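Local coordinates for protein putative acyl-CoA dehydrogenase (Burkholderia xenovorans, PDB 5JSC) that is a putative member of the acyl-CoA dehydrogenase family, a flavoprotein of four subunits that binds flavin-adenine dinucleotide (FAD), at residues I86-C92 / A322-Q327; G103-F107 / A224-L228; G115-I119 / F186-F190; K303-M307 / A352-L356. All blocks are in the same frame, centred on the assembly; numbering follows the deposited sequence. Where two conformers were deposited one is given.

Contact 1 (I86-C92 / A322-Q327). With SO4 (sulfate ion), chain R; SO4 (sulfate ion), chain Q.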
# COMPACT_ATOMS: atom_id res chain seq x y z
N ILE C 86 2.03 37.74 1.68
CA ILE C 86 0.89 36.84 1.81
C ILE C 86 1.20 35.87 2.94
O ILE C 86 2.21 35.16 2.90
CB ILE C 86 0.59 36.11 0.49
CG1 ILE C 86 0.06 37.11 -0.54
CG2 ILE C 86 -0.39 34.95 0.73
CD1 ILE C 86 0.04 36.60 -1.96
N ASP C 87 0.35 35.88 3.97
CA ASP C 87 0.48 35.00 5.14
C ASP C 87 0.01 33.61 4.72
O ASP C 87 -1.19 33.35 4.65
CB ASP C 87 -0.35 35.58 6.29
CG ASP C 87 -0.22 34.80 7.59
OD1 ASP C 87 0.16 33.61 7.58
OD2 ASP C 87 -0.54 35.39 8.65
N THR C 88 0.98 32.72 4.43
CA THR C 88 0.66 31.39 3.93
C THR C 88 -0.12 30.59 4.97
O THR C 88 -1.05 29.85 4.63
CB THR C 88 1.93 30.63 3.55
OG1 THR C 88 2.87 31.52 2.95
CG2 THR C 88 1.61 29.51 2.57
N ARG C 89 0.26 30.72 6.24
CA ARG C 89 -0.47 30.00 7.28
C ARG C 89 -1.92 30.45 7.33
O ARG C 89 -2.83 29.62 7.51
CB ARG C 89 0.22 30.22 8.63
CG ARG C 89 1.56 29.49 8.74
CD ARG C 89 2.39 29.95 9.93
NE ARG C 89 2.95 31.27 9.69
CZ ARG C 89 3.67 31.94 10.57
NH1 ARG C 89 3.91 31.42 11.77
NH2 ARG C 89 4.16 33.14 10.26
N ALA C 90 -2.17 31.75 7.18
CA ALA C 90 -3.54 32.24 7.18
C ALA C 90 -4.32 31.71 5.98
O ALA C 90 -5.44 31.22 6.13
CB ALA C 90 -3.55 33.77 7.20
N VAL C 91 -3.74 31.80 4.77
CA VAL C 91 -4.45 31.30 3.59
C VAL C 91 -4.77 29.81 3.75
O VAL C 91 -5.87 29.35 3.41
CB VAL C 91 -3.63 31.56 2.31
CG1 VAL C 91 -4.29 30.85 1.12
CG2 VAL C 91 -3.53 33.06 2.04
N CYS C 92 -3.82 29.05 4.30
CA CYS C 92 -4.05 27.62 4.51
C CYS C 92 -5.16 27.37 5.53
O CYS C 92 -6.02 26.51 5.30
CB CYS C 92 -2.74 26.95 4.94
SG CYS C 92 -1.59 26.75 3.56
N ALA C 322 3.88 26.03 5.15
CA ALA C 322 3.36 27.39 5.26
C ALA C 322 4.21 28.22 6.21
O ALA C 322 4.56 29.37 5.90
CB ALA C 322 1.90 27.37 5.71
N TRP C 323 4.60 27.64 7.35
CA TRP C 323 5.49 28.34 8.27
C TRP C 323 6.81 28.70 7.59
O TRP C 323 7.32 29.82 7.74
CB TRP C 323 5.72 27.48 9.52
CG TRP C 323 6.85 27.97 10.37
CD1 TRP C 323 6.78 28.91 11.37
CD2 TRP C 323 8.22 27.58 10.28
NE1 TRP C 323 8.03 29.12 11.90
CE2 TRP C 323 8.93 28.32 11.25
CE3 TRP C 323 8.92 26.67 9.47
CZ2 TRP C 323 10.31 28.17 11.44
CZ3 TRP C 323 10.29 26.53 9.66
CH2 TRP C 323 10.96 27.27 10.64
N LEU C 324 7.37 27.75 6.83
CA LEU C 324 8.66 27.99 6.19
C LEU C 324 8.57 29.10 5.15
O LEU C 324 9.45 29.98 5.10
CB LEU C 324 9.17 26.69 5.57
CG LEU C 324 10.53 26.76 4.88
CD1 LEU C 324 11.60 27.32 5.83
CD2 LEU C 324 10.92 25.36 4.37
N ARG C 325 7.53 29.09 4.32
CA ARG C 325 7.37 30.17 3.36
C ARG C 325 7.21 31.51 4.07
O ARG C 325 7.71 32.54 3.60
CB ARG C 325 6.17 29.91 2.45
CG ARG C 325 6.16 30.84 1.26
CD ARG C 325 4.87 30.85 0.44
NE ARG C 325 4.93 32.00 -0.44
CZ ARG C 325 4.37 33.19 -0.20
NH1 ARG C 325 3.61 33.38 0.86
NH2 ARG C 325 4.54 34.17 -1.07
N ASP C 326 6.56 31.50 5.23
CA ASP C 326 6.36 32.71 6.02
C ASP C 326 7.62 33.17 6.75
O ASP C 326 7.59 34.22 7.41
CB ASP C 326 5.21 32.50 7.01
CG ASP C 326 3.86 32.42 6.33
OD1 ASP C 326 3.76 32.84 5.15
OD2 ASP C 326 2.88 31.97 6.96
N GLN C 327 8.71 32.41 6.66
CA GLN C 327 10.02 32.90 7.07
C GLN C 327 10.74 33.61 5.93
O GLN C 327 11.86 34.10 6.11
CB GLN C 327 10.90 31.75 7.58
CG GLN C 327 10.23 30.87 8.63
CD GLN C 327 9.68 31.67 9.79
OE1 GLN C 327 10.43 32.31 10.54
NE2 GLN C 327 8.36 31.65 9.95
S SO4 R . 5.25 36.98 -0.26
O1 SO4 R . 6.15 36.58 0.81
O2 SO4 R . 5.46 38.41 -0.53
O3 SO4 R . 5.57 36.21 -1.46
O4 SO4 R . 3.87 36.75 0.14
S SO4 Q . 6.48 33.94 12.85
O1 SO4 Q . 7.12 34.67 13.94
O2 SO4 Q . 5.60 34.84 12.11
O3 SO4 Q . 7.50 33.42 11.95
O4 SO4 Q . 5.71 32.82 13.39
O HOH W 1 4.71 35.11 3.86
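Hydrogen bonds converge on one carboxylate, that of D326, just past the C-terminal end of helix 298-325. Its OD1 accepts from T88 N (2.9 Å) and from T88 OG1 (2.7 Å), and its OD2 from R89 N (3.0 Å), so the first amides of helix 88-101, lacking helical acceptors, are satisfied by a charge from just beyond another helix. D87 is the N-cap: its OD1 accepts from A90 N at 3.0 Å. R325 NH1 donates to T88 OG1 (2.9 Å) and weakly to I86 O (3.0 Å), while a water links I86 O with D326 OD1.

The one salt bridge between the segments runs from R89 NE to D326 OD2 (2.8 Å). It offsets the proximity of two acids, D87 OD1 lying 3.2 Å from D326 OD2, and D87 is also paired with R29. A sulfate ion, probably from the crystallisation liquor, joins R89 and Q327.

Apolar packing is slight: A322 CB, small enough to admit the helix start, meets R89 CG at 3.7 Å and C92 SG at 4.1 Å.

By bonding the first amides of helix 88-101, D326 joins N- and C-terminal helical regions of the acyl-CoA dehydrogenase fold.

Contact 2 (G103-F107 / A224-L228). With SO4 (sulfate ion), chain S.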
# COMPACT_ATOMS: atom_id res chain seq x y z
N GLY C 103 -16.97 22.65 -0.37
CA GLY C 103 -16.04 22.75 -1.49
C GLY C 103 -16.24 23.99 -2.33
O GLY C 103 -15.28 24.53 -2.88
N LEU C 104 -17.49 24.47 -2.43
CA LEU C 104 -17.76 25.68 -3.21
C LEU C 104 -17.11 26.90 -2.55
O LEU C 104 -16.51 27.74 -3.24
CB LEU C 104 -19.26 25.90 -3.35
CG LEU C 104 -20.08 24.79 -4.03
CD1 LEU C 104 -21.57 24.98 -3.76
CD2 LEU C 104 -19.81 24.78 -5.51
N ALA C 105 -17.26 27.03 -1.23
CA ALA C 105 -16.68 28.18 -0.54
C ALA C 105 -15.16 28.15 -0.58
O ALA C 105 -14.51 29.19 -0.77
CB ALA C 105 -17.17 28.20 0.91
N ASP C 106 -14.57 26.96 -0.42
CA ASP C 106 -13.12 26.84 -0.56
C ASP C 106 -12.66 27.28 -1.94
O ASP C 106 -11.70 28.05 -2.08
CB ASP C 106 -12.68 25.40 -0.30
CG ASP C 106 -11.24 25.18 -0.72
OD1 ASP C 106 -10.35 25.75 -0.06
OD2 ASP C 106 -11.00 24.45 -1.72
N PHE C 107 -13.35 26.79 -2.99
CA PHE C 107 -13.00 27.13 -4.36
C PHE C 107 -13.05 28.64 -4.59
O PHE C 107 -12.14 29.21 -5.21
CB PHE C 107 -13.99 26.41 -5.30
CG PHE C 107 -13.71 26.60 -6.76
CD1 PHE C 107 -14.29 27.64 -7.46
CD2 PHE C 107 -12.92 25.69 -7.45
CE1 PHE C 107 -14.06 27.80 -8.81
CE2 PHE C 107 -12.69 25.84 -8.81
CZ PHE C 107 -13.26 26.90 -9.49
N ALA C 224 -17.25 17.04 -9.34
CA ALA C 224 -17.71 17.95 -8.29
C ALA C 224 -17.83 19.32 -8.94
O ALA C 224 -16.80 19.99 -9.15
CB ALA C 224 -16.74 17.98 -7.11
N PRO C 225 -19.03 19.76 -9.30
CA PRO C 225 -19.16 20.92 -10.19
C PRO C 225 -18.61 22.20 -9.58
O PRO C 225 -18.87 22.52 -8.42
CB PRO C 225 -20.67 21.03 -10.42
CG PRO C 225 -21.21 19.70 -10.13
CD PRO C 225 -20.32 19.08 -9.09
N HIS C 226 -17.85 22.92 -10.39
CA HIS C 226 -17.36 24.26 -10.11
C HIS C 226 -17.34 25.01 -11.43
O HIS C 226 -17.34 24.38 -12.49
CB HIS C 226 -15.95 24.24 -9.49
CG HIS C 226 -15.87 23.57 -8.16
ND1 HIS C 226 -16.45 24.11 -7.02
CD2 HIS C 226 -15.29 22.41 -7.77
CE1 HIS C 226 -16.23 23.31 -6.00
NE2 HIS C 226 -15.52 22.28 -6.42
N PRO C 227 -17.34 26.34 -11.40
CA PRO C 227 -17.30 27.10 -12.67
C PRO C 227 -15.98 26.85 -13.39
O PRO C 227 -14.91 27.14 -12.87
CB PRO C 227 -17.43 28.56 -12.22
CG PRO C 227 -17.94 28.50 -10.82
CD PRO C 227 -17.50 27.21 -10.22
N LEU C 228 -16.08 26.32 -14.62
CA LEU C 228 -14.91 25.95 -15.41
C LEU C 228 -15.21 26.22 -16.87
O LEU C 228 -16.34 26.03 -17.32
CB LEU C 228 -14.54 24.47 -15.23
CG LEU C 228 -13.76 23.98 -14.02
CD1 LEU C 228 -13.79 22.45 -14.00
CD2 LEU C 228 -12.34 24.47 -14.10
S SO4 S . -20.53 21.91 -1.10
O1 SO4 S . -21.58 22.06 -0.10
O2 SO4 S . -19.95 23.21 -1.39
O3 SO4 S . -21.09 21.33 -2.32
O4 SO4 S . -19.47 21.04 -0.58
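Beside the FAD pocket, to which L228 belongs, this contact joins the start of helix 103-122 to the loop leading into strand 228-233. Its centre is an offset stack of F107 on H226, with ring centroids 4.5 Å apart and planes at only 5°. H226 CB adds a CH-pi contact, 3.8 Å from the F107 centroid and over the ring face. A flat imidazole suits this place because its face can stack while its edge bonds in another direction: H226 NE2 is hydrogen-bonded to E374. Rigid, apolar P227 extends the packing, with CD 3.8 Å from F107 CE1, and L104 CD2 lies 3.7 Å from H226 ND1. No hydrogen bond crosses between the segments. The first amides of the helix instead donate to a sulfate, probably from the crystallisation liquor, G103 N to O4 and L104 N to O2 (both 3.0 Å). Helix 53-66 meets both L104 and P227, helix 88-101 packs against A105 and D106, and S179 of strand 168-179 touches F107 and L228.

Contact 3 (G115-I119 / F186-F190)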
# COMPACT_ATOMS: atom_id res chain seq x y z
N GLY C 115 -5.79 33.30 -8.72
CA GLY C 115 -6.05 34.15 -9.87
C GLY C 115 -5.41 35.52 -9.78
O GLY C 115 -5.19 36.15 -10.83
N SER C 116 -5.14 36.02 -8.58
CA SER C 116 -4.49 37.32 -8.45
C SER C 116 -3.02 37.22 -8.05
O SER C 116 -2.34 38.25 -8.04
CB SER C 116 -5.22 38.19 -7.42
OG SER C 116 -5.08 37.68 -6.10
N GLY C 117 -2.53 36.03 -7.72
CA GLY C 117 -1.19 35.93 -7.15
C GLY C 117 -0.10 36.45 -8.08
O GLY C 117 0.88 37.05 -7.62
N ALA C 118 -0.25 36.23 -9.39
CA ALA C 118 0.77 36.72 -10.31
C ALA C 118 0.80 38.24 -10.32
O ALA C 118 1.85 38.83 -10.61
CB ALA C 118 0.53 36.16 -11.72
N ILE C 119 -0.32 38.89 -10.00
CA ILE C 119 -0.35 40.35 -9.91
C ILE C 119 0.30 40.82 -8.62
O ILE C 119 1.07 41.79 -8.61
CB ILE C 119 -1.80 40.87 -10.05
CG1 ILE C 119 -2.43 40.36 -11.36
CG2 ILE C 119 -1.85 42.40 -9.99
CD1 ILE C 119 -3.91 40.72 -11.51
N PHE C 186 -11.38 39.00 -14.89
CA PHE C 186 -10.13 39.05 -15.62
C PHE C 186 -9.46 37.69 -15.49
O PHE C 186 -9.77 36.91 -14.58
CB PHE C 186 -9.20 40.16 -15.11
CG PHE C 186 -8.71 39.93 -13.70
CD1 PHE C 186 -7.57 39.16 -13.46
CD2 PHE C 186 -9.41 40.44 -12.61
CE1 PHE C 186 -7.13 38.93 -12.16
CE2 PHE C 186 -8.98 40.22 -11.33
CZ PHE C 186 -7.84 39.46 -11.09
N TYR C 187 -8.54 37.44 -16.42
CA TYR C 187 -7.75 36.21 -16.47
C TYR C 187 -6.29 36.60 -16.52
O TYR C 187 -5.91 37.43 -17.34
CB TYR C 187 -8.10 35.38 -17.72
CG TYR C 187 -9.55 34.97 -17.77
CD1 TYR C 187 -10.51 35.80 -18.34
CD2 TYR C 187 -9.96 33.76 -17.25
CE1 TYR C 187 -11.84 35.43 -18.38
CE2 TYR C 187 -11.28 33.37 -17.29
CZ TYR C 187 -12.21 34.20 -17.85
OH TYR C 187 -13.54 33.81 -17.86
N VAL C 188 -5.47 36.02 -15.65
CA VAL C 188 -4.02 36.07 -15.84
C VAL C 188 -3.68 34.97 -16.85
O VAL C 188 -3.81 33.78 -16.55
CB VAL C 188 -3.25 35.90 -14.53
CG1 VAL C 188 -1.76 35.82 -14.81
CG2 VAL C 188 -3.54 37.06 -13.59
N VAL C 189 -3.25 35.37 -18.04
CA VAL C 189 -3.06 34.45 -19.17
C VAL C 189 -1.57 34.34 -19.46
O VAL C 189 -0.88 35.37 -19.60
CB VAL C 189 -3.81 34.93 -20.42
CG1 VAL C 189 -3.61 33.95 -21.59
CG2 VAL C 189 -5.30 35.11 -20.13
N PHE C 190 -1.08 33.11 -19.60
CA PHE C 190 0.31 32.87 -19.98
C PHE C 190 0.34 32.45 -21.43
O PHE C 190 -0.44 31.59 -21.85
CB PHE C 190 0.95 31.82 -19.07
CG PHE C 190 0.95 32.23 -17.63
CD1 PHE C 190 -0.17 32.02 -16.83
CD2 PHE C 190 2.04 32.89 -17.09
CE1 PHE C 190 -0.20 32.44 -15.51
CE2 PHE C 190 2.03 33.31 -15.76
CZ PHE C 190 0.90 33.09 -14.97
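G115 comes first, and its backbone does the work: the carbonyl O lies 3.3 Å from V188 CG2 and 3.6 Å from F186 CE1, at the edge of that ring. The CA atoms of G115 and V188 are 6.6 Å apart, and the carbonyl of G115 is what meets the strand. Near here the helix is kinked, the amide of S116 lacking a bond to the preceding turn; S116 OG instead bonds to Q112 O. A118 points its small methyl at the strand, CB reaching V188 CG1 at 3.9 Å and F190 CZ at 4.5 Å. I119 then brings a longer branched chain, with CD1 3.7 Å from F186 CE1 and CG1 4.1 Å from V188 CG2. V188, beta-branched and well suited to a strand, fits among G115, A118 and I119. The short axes pass 8.0 Å apart at 65°. This is apolar helix-on-sheet packing, in which helix 103-122 of the N-terminal helical region lies against strand 186-192 of the middle beta domain of the acyl-CoA dehydrogenase fold.

Contact 4 (K303-M307 / A352-L356). With FAD (flavin-adenine dinucleotide), chain T.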
# COMPACT_ATOMS: atom_id res chain seq x y z
N LYS C 303 -8.87 1.40 11.21
CA LYS C 303 -9.16 2.27 10.07
C LYS C 303 -9.28 3.72 10.52
O LYS C 303 -8.72 4.62 9.87
CB LYS C 303 -10.44 1.83 9.36
CG LYS C 303 -10.80 2.69 8.17
CD LYS C 303 -11.09 1.83 6.95
CE LYS C 303 -12.55 1.47 6.86
NZ LYS C 303 -12.76 0.26 6.02
N LEU C 304 -9.99 3.98 11.62
CA LEU C 304 -10.07 5.33 12.16
C LEU C 304 -8.68 5.83 12.54
O LEU C 304 -8.35 7.00 12.31
CB LEU C 304 -10.98 5.35 13.39
CG LEU C 304 -12.47 5.11 13.14
CD1 LEU C 304 -13.23 4.93 14.46
CD2 LEU C 304 -13.08 6.24 12.31
N ALA C 305 -7.86 4.95 13.13
CA ALA C 305 -6.50 5.35 13.53
C ALA C 305 -5.69 5.80 12.32
O ALA C 305 -5.00 6.82 12.38
CB ALA C 305 -5.80 4.19 14.23
N GLN C 306 -5.79 5.06 11.21
CA GLN C 306 -5.03 5.42 10.02
C GLN C 306 -5.55 6.70 9.40
O GLN C 306 -4.77 7.52 8.90
CB GLN C 306 -5.06 4.28 9.00
CG GLN C 306 -4.35 4.65 7.69
CD GLN C 306 -2.85 4.90 7.85
OE1 GLN C 306 -2.37 6.04 7.66
NE2 GLN C 306 -2.11 3.85 8.15
N MET C 307 -6.87 6.90 9.45
CA MET C 307 -7.43 8.17 8.99
C MET C 307 -6.82 9.32 9.78
O MET C 307 -6.37 10.32 9.21
CB MET C 307 -8.95 8.16 9.13
CG MET C 307 -9.63 7.17 8.18
SD MET C 307 -11.33 6.79 8.65
CE MET C 307 -12.11 8.36 8.29
N ALA C 352 -12.19 5.73 3.09
CA ALA C 352 -12.47 4.94 4.29
C ALA C 352 -13.78 5.38 4.94
O ALA C 352 -14.55 4.54 5.42
CB ALA C 352 -11.31 5.07 5.28
N ALA C 353 -14.05 6.69 4.97
CA ALA C 353 -15.30 7.17 5.54
C ALA C 353 -16.51 6.70 4.74
O ALA C 353 -17.55 6.35 5.32
CB ALA C 353 -15.29 8.71 5.66
N VAL C 354 -16.41 6.70 3.40
CA VAL C 354 -17.46 6.12 2.57
C VAL C 354 -17.72 4.67 2.99
O VAL C 354 -18.87 4.26 3.19
CB VAL C 354 -17.08 6.20 1.08
CG1 VAL C 354 -18.04 5.35 0.25
CG2 VAL C 354 -17.11 7.64 0.62
N GLN C 355 -16.65 3.90 3.15
CA GLN C 355 -16.80 2.48 3.48
C GLN C 355 -17.48 2.29 4.82
O GLN C 355 -18.32 1.38 4.98
CB GLN C 355 -15.43 1.80 3.46
CG GLN C 355 -15.48 0.29 3.38
CD GLN C 355 -15.95 -0.23 2.03
OE1 GLN C 355 -16.13 0.53 1.07
NE2 GLN C 355 -16.14 -1.54 1.94
N LEU C 356 -17.15 3.14 5.80
CA LEU C 356 -17.77 3.02 7.12
C LEU C 356 -19.27 3.25 7.06
O LEU C 356 -20.03 2.67 7.85
CB LEU C 356 -17.13 4.01 8.10
CG LEU C 356 -15.70 3.70 8.56
CD1 LEU C 356 -15.04 4.93 9.20
CD2 LEU C 356 -15.69 2.50 9.52
PA FAD T . -23.36 -1.51 7.62
O1A FAD T . -23.90 -2.87 7.88
O2A FAD T . -23.75 -0.44 8.61
O5B FAD T . -21.78 -1.62 7.51
C5B FAD T . -21.00 -0.41 7.41
C4B FAD T . -19.58 -0.85 7.18
O4B FAD T . -19.12 -1.58 8.34
C3B FAD T . -19.38 -1.85 6.05
O3B FAD T . -19.38 -1.24 4.76
C2B FAD T . -18.04 -2.49 6.42
O2B FAD T . -16.96 -1.69 5.94
C1B FAD T . -18.08 -2.47 7.96
N9A FAD T . -18.33 -3.76 8.59
C8A FAD T . -19.44 -4.55 8.43
N7A FAD T . -19.45 -5.61 9.21
C5A FAD T . -18.26 -5.51 9.92
C6A FAD T . -17.69 -6.31 10.92
N6A FAD T . -18.25 -7.44 11.39
N1A FAD T . -16.50 -5.92 11.43
C2A FAD T . -15.93 -4.81 10.97
N3A FAD T . -16.38 -3.97 10.02
C4A FAD T . -17.56 -4.38 9.54
N1 FAD T . -29.37 -4.89 -0.44
C2 FAD T . -30.38 -5.75 -0.76
O2 FAD T . -30.94 -6.45 0.09
N3 FAD T . -30.78 -5.88 -2.07
C4 FAD T . -30.24 -5.20 -3.15
O4 FAD T . -30.73 -5.33 -4.26
C4X FAD T . -29.16 -4.31 -2.81
N5 FAD T . -28.64 -3.59 -3.77
C5X FAD T . -27.74 -2.60 -3.42
C6 FAD T . -27.30 -1.71 -4.40
C7 FAD T . -26.48 -0.63 -4.08
C7M FAD T . -26.06 0.33 -5.16
C8 FAD T . -26.07 -0.45 -2.75
C8M FAD T . -25.20 0.72 -2.36
C9 FAD T . -26.50 -1.34 -1.77
C9A FAD T . -27.33 -2.41 -2.09
N10 FAD T . -27.86 -3.27 -1.10
C10 FAD T . -28.80 -4.21 -1.43
C1' FAD T . -27.48 -3.06 0.30
C2' FAD T . -26.08 -3.57 0.64
O2' FAD T . -26.04 -4.99 0.64
C3' FAD T . -25.67 -3.04 2.02
O3' FAD T . -25.47 -1.64 1.88
C4' FAD T . -24.39 -3.67 2.59
O4' FAD T . -24.66 -5.02 2.96
C5' FAD T . -23.86 -2.90 3.78
O5' FAD T . -24.91 -2.79 4.76
P FAD T . -25.13 -1.31 5.37
O1P FAD T . -25.31 -0.29 4.31
O2P FAD T . -26.28 -1.39 6.34
O3P FAD T . -23.78 -1.01 6.16
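Two helical segments run roughly antiparallel, their directions 153° apart and their axes 11.0 Å apart at closest, bridged by long side chains from 303-307 reaching the small alanines of 352-356. The closest CA atoms, those of K303 and A352, are 7.2 Å apart. M307, flexible and apolar, lies against three partners: its SD is 3.8 Å from A352 CB and 4.2 Å from L356 CD1, and its CE is 4.1 Å from A353 CB. L304 CD2 meets L356 CD1 at 3.9 Å. K303 lays its aliphatic chain over the same surface, with CD 3.7 Å from A352 CB, while NZ comes within 3.8 Å of Q355 CG and makes a long, weak ion pair with E386 of the third subunit. The amide of Q355 also turns to that subunit, bonding to its R376. With no hydrogen bond between them, the helices meet by apolar packing; Q355 O, in the last turn of helix 332-356, accepts from FAD O3B at 2.8 Å, within the FAD pocket.

Contacts 1, 3 and 4 are largely buried, whereas contact 2 is partly exposed, with P225 at the surface. Helix 103-122 serves both contact 2, at its start, and contact 3, further along; helix 298-325 likewise serves contact 4 and, at its far end, contact 1, about 30 Å away between centres. Chemistry follows position. Where helix ends meet, in contact 1, charges and hydrogen bonds dominate. Contacts 3 and 4, where side chains pack between secondary-structure elements, rely on apolar groups, and contact 2 adds an aromatic stack. Contacts 2 and 3 tie the N-terminal helices to the middle domain, while contact 4 stays within the C-terminal helices and borders two other subunits.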